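Local atomic coordinates of nitrosopumilus output domain-containing protein (PDB entry 2P9X), a protein that is of unknown function but binds zinc ions and forms a small, all-helical Nitrosopumilus output domain. Residues D6-E18 and L65-L77. Numbering follows the deposited sequence.
Sequences DILTKTIILALRE and LEMVIISKLKGRL
Ile12 and Ile69 form the apolar centre of this contact: CG1 of Ile12 lies 3.8 Å from CG2 of Ile69, and the two side chains cross obliquely. Towards the start of 6-18, CD1 of Leu8 meets CD2 of Leu73 at 3.8 Å, the side chains nearly perpendicular, while at its far end CD2 of Leu16 touches CD1 of Leu65. CD1 of Ile7 lies over one face of the Arg76 guanidinium, displaced toward its rim. In this all-helical domain the segments 6-18 and 65-76 run at 120° between their N-to-C directions, axes 9.5 Å apart at closest approach, and helix 86-97 covers the Leu73 side through Leu89 and Ile93. Thr11 sits where the backbones come close. Its chi1 of -59° sets the methyl CG2 anti to the backbone N, 3.7 Å from CB of Lys72, whereas OG1 turns back to donate to Ile7 O at 2.6 Å, on the opposite face of that carbonyl from Thr11 N. A glycine at Thr11 would probably open a gap beside Lys72 and take from Ile7 O its second donor, the hydroxyl. At the margin, the extended Glu18, which binds zinc in a crystal structure of this protein though none sits on it in this chain, accepts a hydrogen bond from Lys72 NZ with the syn lone pair of OE1 (3.0 Å), part of a salt bridge.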
loop_
_atom_site.group_PDB
_atom_site.type_symbol
_atom_site.label_atom_id
_atom_site.label_comp_id
_atom_site.label_asym_id
_atom_site.label_seq_id
_atom_site.Cartn_x
_atom_site.Cartn_y
_atom_site.Cartn_z
ATOM N N ASP A 6 -22.761 14.449 9.585
ATOM C CA ASP A 6 -22.827 15.006 8.237
ATOM C C ASP A 6 -21.541 15.759 7.899
ATOM O O ASP A 6 -20.934 15.529 6.855
ATOM C CB ASP A 6 -24.040 15.939 8.130
ATOM C CG ASP A 6 -24.144 16.618 6.779
ATOM O OD1 ASP A 6 -23.968 15.932 5.754
ATOM O OD2 ASP A 6 -24.418 17.833 6.747
ATOM N N ILE A 7 -21.115 16.641 8.795
ATOM C CA ILE A 7 -19.907 17.426 8.563
ATOM C C ILE A 7 -18.647 16.572 8.458
ATOM O O ILE A 7 -17.799 16.804 7.590
ATOM C CB ILE A 7 -19.713 18.480 9.667
ATOM C CG1 ILE A 7 -20.869 19.482 9.624
ATOM C CG2 ILE A 7 -18.396 19.206 9.468
ATOM C CD1 ILE A 7 -20.905 20.426 10.816
ATOM N N LEU A 8 -18.510 15.579 9.326
ATOM C CA LEU A 8 -17.315 14.741 9.255
ATOM C C LEU A 8 -17.306 13.913 7.974
ATOM O O LEU A 8 -16.296 13.842 7.282
ATOM C CB LEU A 8 -17.221 13.808 10.464
ATOM C CG LEU A 8 -16.015 12.859 10.425
ATOM C CD1 LEU A 8 -14.734 13.664 10.274
ATOM C CD2 LEU A 8 -15.971 12.020 11.693
ATOM N N THR A 9 -18.436 13.293 7.656
ATOM C CA THR A 9 -18.519 12.460 6.463
ATOM C C THR A 9 -18.251 13.248 5.191
ATOM O O THR A 9 -17.465 12.816 4.351
ATOM C CB THR A 9 -19.895 11.758 6.374
ATOM O OG1 THR A 9 -20.087 10.956 7.547
ATOM C CG2 THR A 9 -19.958 10.848 5.142
ATOM N N LYS A 10 -18.876 14.411 5.051
ATOM C CA LYS A 10 -18.661 15.217 3.853
ATOM C C LYS A 10 -17.219 15.696 3.750
ATOM O O LYS A 10 -16.637 15.708 2.665
ATOM C CB LYS A 10 -19.601 16.424 3.831
ATOM C CG LYS A 10 -19.553 17.208 2.525
ATOM C CD LYS A 10 -19.923 16.317 1.341
ATOM C CE LYS A 10 -19.840 17.067 0.017
ATOM N NZ LYS A 10 -21.171 17.177 -0.644
ATOM N N THR A 11 -16.637 16.093 4.878
ATOM C CA THR A 11 -15.259 16.568 4.872
ATOM C C THR A 11 -14.335 15.459 4.390
ATOM O O THR A 11 -13.415 15.706 3.614
ATOM C CB THR A 11 -14.809 17.017 6.267
ATOM O OG1 THR A 11 -15.666 18.068 6.722
ATOM C CG2 THR A 11 -13.372 17.533 6.226
ATOM N N ILE A 12 -14.579 14.236 4.853
ATOM C CA ILE A 12 -13.752 13.111 4.436
ATOM C C ILE A 12 -13.930 12.846 2.944
ATOM O O ILE A 12 -12.956 12.658 2.219
ATOM C CB ILE A 12 -14.103 11.828 5.220
ATOM C CG1 ILE A 12 -13.733 12.011 6.693
ATOM C CG2 ILE A 12 -13.341 10.637 4.633
ATOM C CD1 ILE A 12 -14.030 10.796 7.557
ATOM N N ILE A 13 -15.175 12.841 2.488
ATOM C CA ILE A 13 -15.451 12.608 1.080
ATOM C C ILE A 13 -14.730 13.633 0.202
ATOM O O ILE A 13 -14.153 13.276 -0.825
ATOM C CB ILE A 13 -16.971 12.640 0.820
ATOM C CG1 ILE A 13 -17.603 11.364 1.389
ATOM C CG2 ILE A 13 -17.242 12.774 -0.660
ATOM C CD1 ILE A 13 -19.103 11.447 1.564
ATOM N N LEU A 14 -14.752 14.902 0.600
ATOM C CA LEU A 14 -14.069 15.927 -0.193
ATOM C C LEU A 14 -12.558 15.690 -0.174
ATOM O O LEU A 14 -11.878 15.906 -1.176
ATOM C CB LEU A 14 -14.395 17.330 0.333
ATOM C CG LEU A 14 -15.850 17.778 0.174
ATOM C CD1 LEU A 14 -16.032 19.139 0.822
ATOM C CD2 LEU A 14 -16.230 17.832 -1.300
ATOM N N ALA A 15 -12.035 15.231 0.961
ATOM C CA ALA A 15 -10.603 14.957 1.062
ATOM C C ALA A 15 -10.223 13.829 0.100
ATOM O O ALA A 15 -9.202 13.900 -0.582
ATOM C CB ALA A 15 -10.230 14.581 2.495
ATOM N N LEU A 16 -11.051 12.789 0.034
ATOM C CA LEU A 16 -10.750 11.672 -0.857
ATOM C C LEU A 16 -10.754 12.134 -2.310
ATOM O O LEU A 16 -9.905 11.724 -3.098
ATOM C CB LEU A 16 -11.765 10.539 -0.669
ATOM C CG LEU A 16 -11.930 9.977 0.748
ATOM C CD1 LEU A 16 -12.976 8.870 0.716
ATOM C CD2 LEU A 16 -10.600 9.451 1.281
ATOM N N ARG A 17 -11.701 12.996 -2.661
ATOM C CA ARG A 17 -11.789 13.501 -4.028
ATOM C C ARG A 17 -10.585 14.380 -4.359
ATOM O O ARG A 17 -10.154 14.446 -5.513
ATOM C CB ARG A 17 -13.099 14.270 -4.218
ATOM C CG ARG A 17 -14.303 13.335 -4.228
ATOM C CD ARG A 17 -15.633 14.072 -4.287
ATOM N NE ARG A 17 -16.737 13.119 -4.255
ATOM C CZ ARG A 17 -17.989 13.431 -3.935
ATOM N NH1 ARG A 17 -18.306 14.682 -3.623
ATOM N NH2 ARG A 17 -18.920 12.486 -3.907
ATOM N N GLU A 18 -10.043 15.047 -3.343
ATOM C CA GLU A 18 -8.875 15.902 -3.527
ATOM C C GLU A 18 -7.627 15.058 -3.762
ATOM O O GLU A 18 -6.747 15.435 -4.534
ATOM C CB GLU A 18 -8.655 16.782 -2.297
ATOM C CG GLU A 18 -7.515 17.774 -2.468
ATOM C CD GLU A 18 -7.337 18.682 -1.273
ATOM O OE1 GLU A 18 -8.288 18.806 -0.471
ATOM O OE2 GLU A 18 -6.248 19.282 -1.143
ATOM N N LEU A 65 -3.855 9.362 5.959
ATOM C CA LEU A 65 -5.243 9.758 5.731
ATOM C C LEU A 65 -5.821 10.379 7.003
ATOM O O LEU A 65 -6.526 11.389 6.953
ATOM C CB LEU A 65 -6.090 8.548 5.314
ATOM C CG LEU A 65 -7.578 8.853 5.107
ATOM C CD1 LEU A 65 -7.755 9.874 3.985
ATOM C CD2 LEU A 65 -8.318 7.563 4.781
ATOM N N GLU A 66 -5.509 9.779 8.147
ATOM C CA GLU A 66 -5.995 10.292 9.425
ATOM C C GLU A 66 -5.518 11.733 9.605
ATOM O O GLU A 66 -6.303 12.620 9.936
ATOM C CB GLU A 66 -5.478 9.420 10.573
ATOM C CG GLU A 66 -6.072 9.754 11.933
ATOM C CD GLU A 66 -5.577 8.830 13.037
ATOM O OE1 GLU A 66 -4.372 8.489 13.053
ATOM O OE2 GLU A 66 -6.389 8.449 13.903
ATOM N N MET A 67 -4.229 11.963 9.373
ATOM C CA MET A 67 -3.665 13.302 9.513
ATOM C C MET A 67 -4.353 14.293 8.583
ATOM O O MET A 67 -4.661 15.421 8.980
ATOM C CB MET A 67 -2.165 13.263 9.226
ATOM C CG MET A 67 -1.379 12.600 10.342
ATOM S SD MET A 67 0.297 12.156 9.862
ATOM C CE MET A 67 1.055 13.778 9.774
ATOM N N VAL A 68 -4.594 13.872 7.347
ATOM C CA VAL A 68 -5.254 14.725 6.375
ATOM C C VAL A 68 -6.693 15.032 6.798
ATOM O O VAL A 68 -7.138 16.174 6.702
ATOM C CB VAL A 68 -5.234 14.074 4.977
ATOM C CG1 VAL A 68 -6.150 14.828 4.036
ATOM C CG2 VAL A 68 -3.807 14.081 4.429
ATOM N N ILE A 69 -7.414 14.029 7.293
ATOM C CA ILE A 69 -8.792 14.250 7.724
ATOM C C ILE A 69 -8.853 15.249 8.876
ATOM O O ILE A 69 -9.680 16.163 8.876
ATOM C CB ILE A 69 -9.470 12.928 8.173
ATOM C CG1 ILE A 69 -9.675 12.015 6.963
ATOM C CG2 ILE A 69 -10.810 13.229 8.852
ATOM C CD1 ILE A 69 -10.127 10.606 7.326
ATOM N N ILE A 70 -7.982 15.076 9.862
ATOM C CA ILE A 70 -7.969 15.972 11.017
ATOM C C ILE A 70 -7.684 17.403 10.584
ATOM O O ILE A 70 -8.343 18.344 11.034
ATOM C CB ILE A 70 -6.921 15.516 12.056
ATOM C CG1 ILE A 70 -7.323 14.147 12.616
ATOM C CG2 ILE A 70 -6.824 16.536 13.191
ATOM C CD1 ILE A 70 -6.299 13.532 13.556
ATOM N N SER A 71 -6.712 17.561 9.693
ATOM C CA SER A 71 -6.336 18.878 9.189
ATOM C C SER A 71 -7.491 19.549 8.448
ATOM O O SER A 71 -7.737 20.746 8.618
ATOM C CB SER A 71 -5.127 18.756 8.257
ATOM O OG SER A 71 -3.960 18.416 8.982
ATOM N N LYS A 72 -8.199 18.781 7.626
ATOM C CA LYS A 72 -9.319 19.325 6.864
ATOM C C LYS A 72 -10.500 19.691 7.749
ATOM O O LYS A 72 -11.204 20.665 7.480
ATOM C CB LYS A 72 -9.782 18.324 5.802
ATOM C CG LYS A 72 -8.839 18.173 4.625
ATOM C CD LYS A 72 -8.592 19.498 3.929
ATOM C CE LYS A 72 -7.508 19.355 2.870
ATOM N NZ LYS A 72 -7.540 20.477 1.893
ATOM N N LEU A 73 -10.733 18.909 8.798
ATOM C CA LEU A 73 -11.851 19.204 9.682
ATOM C C LEU A 73 -11.588 20.466 10.502
ATOM O O LEU A 73 -12.483 21.235 10.832
ATOM C CB LEU A 73 -12.057 18.008 10.612
ATOM C CG LEU A 73 -13.460 17.981 11.221
ATOM C CD1 LEU A 73 -14.561 17.942 10.158
ATOM C CD2 LEU A 73 -13.690 16.769 12.122
ATOM N N LYS A 74 -10.306 20.643 10.866
ATOM C CA LYS A 74 -9.929 21.856 11.577
ATOM C C LYS A 74 -10.163 23.097 10.712
ATOM O O LYS A 74 -10.560 24.158 11.179
ATOM C CB LYS A 74 -8.453 21.742 11.963
ATOM C CG LYS A 74 -8.259 20.911 13.234
ATOM C CD LYS A 74 -6.785 20.653 13.551
ATOM C CE LYS A 74 -6.605 19.633 14.682
ATOM N NZ LYS A 74 -5.192 19.543 15.046
ATOM N N GLY A 75 -9.870 22.944 9.406
ATOM C CA GLY A 75 -10.120 24.040 8.478
ATOM C C GLY A 75 -11.619 24.264 8.263
ATOM O O GLY A 75 -12.067 25.342 7.894
ATOM N N ARG A 76 -12.400 23.214 8.495
ATOM C CA ARG A 76 -13.849 23.298 8.335
ATOM C C ARG A 76 -14.548 23.892 9.570
ATOM O O ARG A 76 -15.525 24.621 9.469
ATOM C CB ARG A 76 -14.383 21.889 8.073
ATOM C CG ARG A 76 -15.640 21.887 7.205
ATOM C CD ARG A 76 -16.693 22.865 7.728
ATOM N NE ARG A 76 -18.035 22.466 7.293
ATOM C CZ ARG A 76 -19.074 23.093 7.877
ATOM N NH1 ARG A 76 -18.857 24.027 8.786
ATOM N NH2 ARG A 76 -20.327 22.771 7.532
ATOM N N LEU A 77 -14.040 23.516 10.763
ATOM C CA LEU A 77 -14.746 23.824 12.015
ATOM C C LEU A 77 -14.039 24.914 12.811
ATOM O O LEU A 77 -14.517 26.025 13.019
ATOM C CB LEU A 77 -14.741 22.557 12.871
ATOM C CG LEU A 77 -15.866 21.601 12.503
ATOM C CD1 LEU A 77 -16.009 20.473 13.521
ATOM C CD2 LEU A 77 -17.232 22.282 12.431
#